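Local atomic coordinates of probable arabinosyltransferase B (Mycobacterium tuberculosis H37Rv, PDB entry 7BVF), a protein that transfers arabinose units to build the arabinan of arabinogalactan in the mycobacterial cell wall. Residues A[68-72]-A[1005-1009]; A[497-501]-A[1086-1090]. One frame throughout, in Å; residues are numbered along the deposited sequence.

Interaction 1: A[68-72]-A[1005-1009]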
# COMPACT_ATOMS: atom_id res chain seq x y z
N THR A 68 -18.51 -32.18 26.78
CA THR A 68 -17.96 -31.35 25.71
C THR A 68 -19.02 -31.14 24.64
O THR A 68 -19.64 -32.10 24.18
CB THR A 68 -16.71 -31.99 25.10
OG1 THR A 68 -15.82 -32.38 26.15
CG2 THR A 68 -16.00 -31.01 24.21
N ALA A 69 -19.21 -29.89 24.24
CA ALA A 69 -20.19 -29.54 23.22
C ALA A 69 -19.71 -28.30 22.48
O ALA A 69 -20.16 -27.18 22.73
CB ALA A 69 -21.57 -29.30 23.83
N PRO A 70 -18.77 -28.47 21.55
CA PRO A 70 -18.19 -27.31 20.87
C PRO A 70 -19.12 -26.69 19.84
O PRO A 70 -19.05 -27.04 18.66
CB PRO A 70 -16.93 -27.88 20.20
CG PRO A 70 -16.75 -29.24 20.79
CD PRO A 70 -18.11 -29.71 21.14
N LEU A 71 -20.01 -25.80 20.27
CA LEU A 71 -20.92 -25.14 19.35
C LEU A 71 -20.15 -24.47 18.22
O LEU A 71 -19.12 -23.83 18.44
CB LEU A 71 -21.76 -24.09 20.08
CG LEU A 71 -22.45 -24.46 21.39
CD1 LEU A 71 -23.44 -23.39 21.76
CD2 LEU A 71 -23.15 -25.78 21.26
N ILE A 72 -20.65 -24.64 16.99
CA ILE A 72 -19.97 -24.08 15.83
C ILE A 72 -20.34 -22.63 15.58
O ILE A 72 -19.58 -21.91 14.92
CB ILE A 72 -20.25 -24.93 14.57
CG1 ILE A 72 -19.12 -24.77 13.57
CG2 ILE A 72 -21.56 -24.54 13.93
CD1 ILE A 72 -19.25 -25.65 12.37
N GLY A 1005 -25.04 -28.09 14.89
CA GLY A 1005 -24.38 -27.03 15.59
C GLY A 1005 -23.16 -27.47 16.37
O GLY A 1005 -22.27 -26.65 16.62
N ILE A 1006 -23.08 -28.74 16.74
CA ILE A 1006 -21.95 -29.28 17.48
C ILE A 1006 -20.87 -29.69 16.50
O ILE A 1006 -21.15 -30.38 15.51
CB ILE A 1006 -22.39 -30.49 18.34
CG1 ILE A 1006 -23.54 -30.11 19.25
CG2 ILE A 1006 -21.23 -30.99 19.17
CD1 ILE A 1006 -23.16 -29.15 20.31
N ALA A 1007 -19.64 -29.28 16.76
CA ALA A 1007 -18.50 -29.66 15.95
C ALA A 1007 -17.79 -30.86 16.56
O ALA A 1007 -18.01 -31.22 17.72
CB ALA A 1007 -17.54 -28.48 15.80
N GLU A 1008 -16.93 -31.48 15.76
CA GLU A 1008 -16.09 -32.56 16.25
C GLU A 1008 -14.78 -32.00 16.79
O GLU A 1008 -14.39 -30.87 16.49
CB GLU A 1008 -15.80 -33.56 15.14
CG GLU A 1008 -16.78 -34.70 15.07
CD GLU A 1008 -16.31 -35.80 14.15
OE1 GLU A 1008 -17.07 -36.78 13.95
OE2 GLU A 1008 -15.18 -35.70 13.63
N ILE A 1009 -14.10 -32.80 17.60
CA ILE A 1009 -12.83 -32.42 18.20
C ILE A 1009 -11.72 -33.05 17.36
O ILE A 1009 -11.64 -34.29 17.29
CB ILE A 1009 -12.74 -32.86 19.66
CG1 ILE A 1009 -14.07 -32.61 20.37
CG2 ILE A 1009 -11.65 -32.10 20.37
CD1 ILE A 1009 -14.12 -33.16 21.77
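Leu71 and Ile1006 pair through their backbones as the non-hydrogen-bonded pair of a single antiparallel beta bridge, their CA atoms 4.7 Å apart, where two irregular loops meet. On one flank Ala1007 N donates to Pro70 O at 3.0 Å; on the other, Ile72 N donates to Gly1005 O at 2.6 Å and approaches almost straight in line with the carbonyl. The first bond is less axial, its donor tilted 34° from the plane of the Pro70 carbonyl. Toward Thr68 and Ile1009 the backbones move apart, and the pairing stays a single bridge.

Around this backbone clasp the side chains are apolar. Ile1006 CG2 touches Pro70 CD at 3.9 Å, the two side chains crossing at about a right angle. A chi2 of -68° bends the longer branch, carrying CD1 to Ala69 CB and to CD2 of Leu71, whose side chain starts away from the other loop. A beta-branched residue suits the place because one branch packs on the proline while the other reaches Leu71 and Ala69. Ala1007 points its CB toward the other loop, 3.5 Å from Pro70 O; a small side chain is consistent with this close approach.

Pro70 is the centre of an inverse gamma turn, closed by a weak bond from Leu71 N to Ala69 O, and its fixed phi fits that tight bend. Gly1005 has a positive phi of 87°, at which a side chain would press on the preceding carbonyl oxygen. Farther out, Ile206 of strand 202-214 packs against both Leu71 and Ile1006, and Thr68 OG1 is hydrogen-bonded to Ala1073 O. The contact thus joins the concanavalin-like domain to the C-terminal domain. At its far end, Ile1009 CD1 rests 3.8 Å from the CG2 methyl of Thr68.

Interaction 2: A[497-501]-A[1086-1090]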
# COMPACT_ATOMS: atom_id res chain seq x y z
N GLN A 497 -32.99 -23.37 1.98
CA GLN A 497 -33.10 -22.31 2.97
C GLN A 497 -34.41 -21.55 2.80
O GLN A 497 -35.24 -21.86 1.95
CB GLN A 497 -31.90 -21.37 2.87
CG GLN A 497 -30.55 -22.04 3.07
CD GLN A 497 -30.43 -22.77 4.40
OE1 GLN A 497 -31.08 -22.42 5.37
NE2 GLN A 497 -29.60 -23.80 4.42
N THR A 498 -34.59 -20.53 3.63
CA THR A 498 -35.75 -19.65 3.61
C THR A 498 -35.29 -18.22 3.38
O THR A 498 -34.12 -17.96 3.07
CB THR A 498 -36.56 -19.79 4.91
OG1 THR A 498 -35.71 -19.50 6.02
CG2 THR A 498 -37.09 -21.19 5.05
N LEU A 499 -36.21 -17.27 3.53
CA LEU A 499 -35.87 -15.87 3.32
C LEU A 499 -35.12 -15.29 4.51
O LEU A 499 -34.10 -14.61 4.34
CB LEU A 499 -37.14 -15.06 3.05
CG LEU A 499 -36.95 -13.59 2.69
CD1 LEU A 499 -36.26 -13.45 1.35
CD2 LEU A 499 -38.29 -12.88 2.68
N SER A 500 -35.62 -15.54 5.72
CA SER A 500 -34.97 -15.00 6.92
C SER A 500 -33.56 -15.54 7.06
O SER A 500 -32.65 -14.82 7.50
CB SER A 500 -35.80 -15.35 8.15
OG SER A 500 -36.23 -16.70 8.08
N THR A 501 -33.34 -16.80 6.70
CA THR A 501 -32.01 -17.39 6.80
C THR A 501 -31.04 -16.73 5.83
O THR A 501 -29.90 -16.43 6.20
CB THR A 501 -32.11 -18.89 6.54
OG1 THR A 501 -32.71 -19.53 7.67
CG2 THR A 501 -30.74 -19.46 6.31
N SER A 1086 -41.74 -21.23 9.76
CA SER A 1086 -42.31 -20.57 8.59
C SER A 1086 -41.19 -19.95 7.77
O SER A 1086 -40.01 -20.20 8.02
CB SER A 1086 -43.32 -19.51 9.02
OG SER A 1086 -43.77 -18.77 7.90
N GLY A 1087 -41.55 -19.14 6.78
CA GLY A 1087 -40.56 -18.51 5.94
C GLY A 1087 -40.06 -17.18 6.42
O GLY A 1087 -39.24 -16.55 5.73
N LEU A 1088 -40.51 -16.71 7.58
CA LEU A 1088 -40.08 -15.44 8.13
C LEU A 1088 -39.70 -15.50 9.61
O LEU A 1088 -39.42 -14.46 10.20
CB LEU A 1088 -41.17 -14.38 7.94
CG LEU A 1088 -41.42 -13.93 6.50
CD1 LEU A 1088 -42.82 -13.37 6.36
CD2 LEU A 1088 -40.39 -12.90 6.08
N TRP A 1089 -39.69 -16.69 10.21
CA TRP A 1089 -39.36 -16.82 11.62
C TRP A 1089 -37.86 -16.75 11.83
O TRP A 1089 -37.08 -17.26 11.01
CB TRP A 1089 -39.91 -18.15 12.16
CG TRP A 1089 -39.34 -18.55 13.48
CD1 TRP A 1089 -39.86 -18.29 14.71
CD2 TRP A 1089 -38.15 -19.31 13.71
NE1 TRP A 1089 -39.06 -18.83 15.69
CE2 TRP A 1089 -38.00 -19.46 15.10
CE3 TRP A 1089 -37.18 -19.88 12.87
CZ2 TRP A 1089 -36.94 -20.15 15.66
CZ3 TRP A 1089 -36.13 -20.56 13.43
CH2 TRP A 1089 -36.01 -20.69 14.82
N SER A 1090 -37.45 -16.12 12.93
CA SER A 1090 -36.04 -16.02 13.30
C SER A 1090 -35.95 -15.91 14.81
O SER A 1090 -36.72 -15.16 15.42
CB SER A 1090 -35.36 -14.82 12.65
OG SER A 1090 -35.73 -13.62 13.30
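The loop that follows strand 1080-1084 passes the first turn of helix 499-511, with the CA atoms of Thr498 and Gly1087 5.5 Å apart and those of Ser500 and Leu1088 5.3 Å apart. Thr498 is the N-cap residue, a place suited to a hydroxyl side chain, and a weak bond of 3.4 Å runs from Thr501 OG1 to its OG1. Gly1087 meets the helix start with its backbone alone: its O lies 3.7 Å from Leu499 CB, and at 3.8 Å from Ser500 N it makes no hydrogen bond there.

Ser500 provides the polar grip. Its OG sits between the backbone N and the carbonyl carbon (chi1 44°) and donates to Trp1089 O at 3.1 Å, from above the carbonyl plane, 40° out of it. Beside this, Leu499 and Leu1088 lie alongside each other and point the same way, their CD2 methyls 4.0 Å apart; Leu46 touches both. The side chain of Trp1089 leaves its backbone away from the helix, and its indole makes a cation-pi contact with Arg1085.

Here the C-terminal domain meets the membrane-associated GT-C part through a side-chain-to-backbone bond and a leucine pair; the side chain of Leu499 is about 10 Å from bound decaprenyl-phosphate. A carbonyl near the helix start would be mildly attracted by the helix dipole, so Gly1087 O may add a weak electrostatic pull.

From the N terminus the chain first supplies 68-72, in the concanavalin-like domain, then 497-501, in the GT-C part. It returns to the first through 1005-1009, closing a loop of more than 900 residues, and to the second through 1086-1090, closing one of nearly 600. The segments alternate, so interactions 1 and 2 cross rather than nest. Their centres lie about 24 Å apart and their nearest atoms about 12 Å, so the two do not touch. Strand 1080-1084, just before 1086-1090, pairs antiparallel with strand 49-56 of the sheet that also holds 202-214. The C-terminal domain is therefore tied both to the concanavalin-like domain and to the GT-C part.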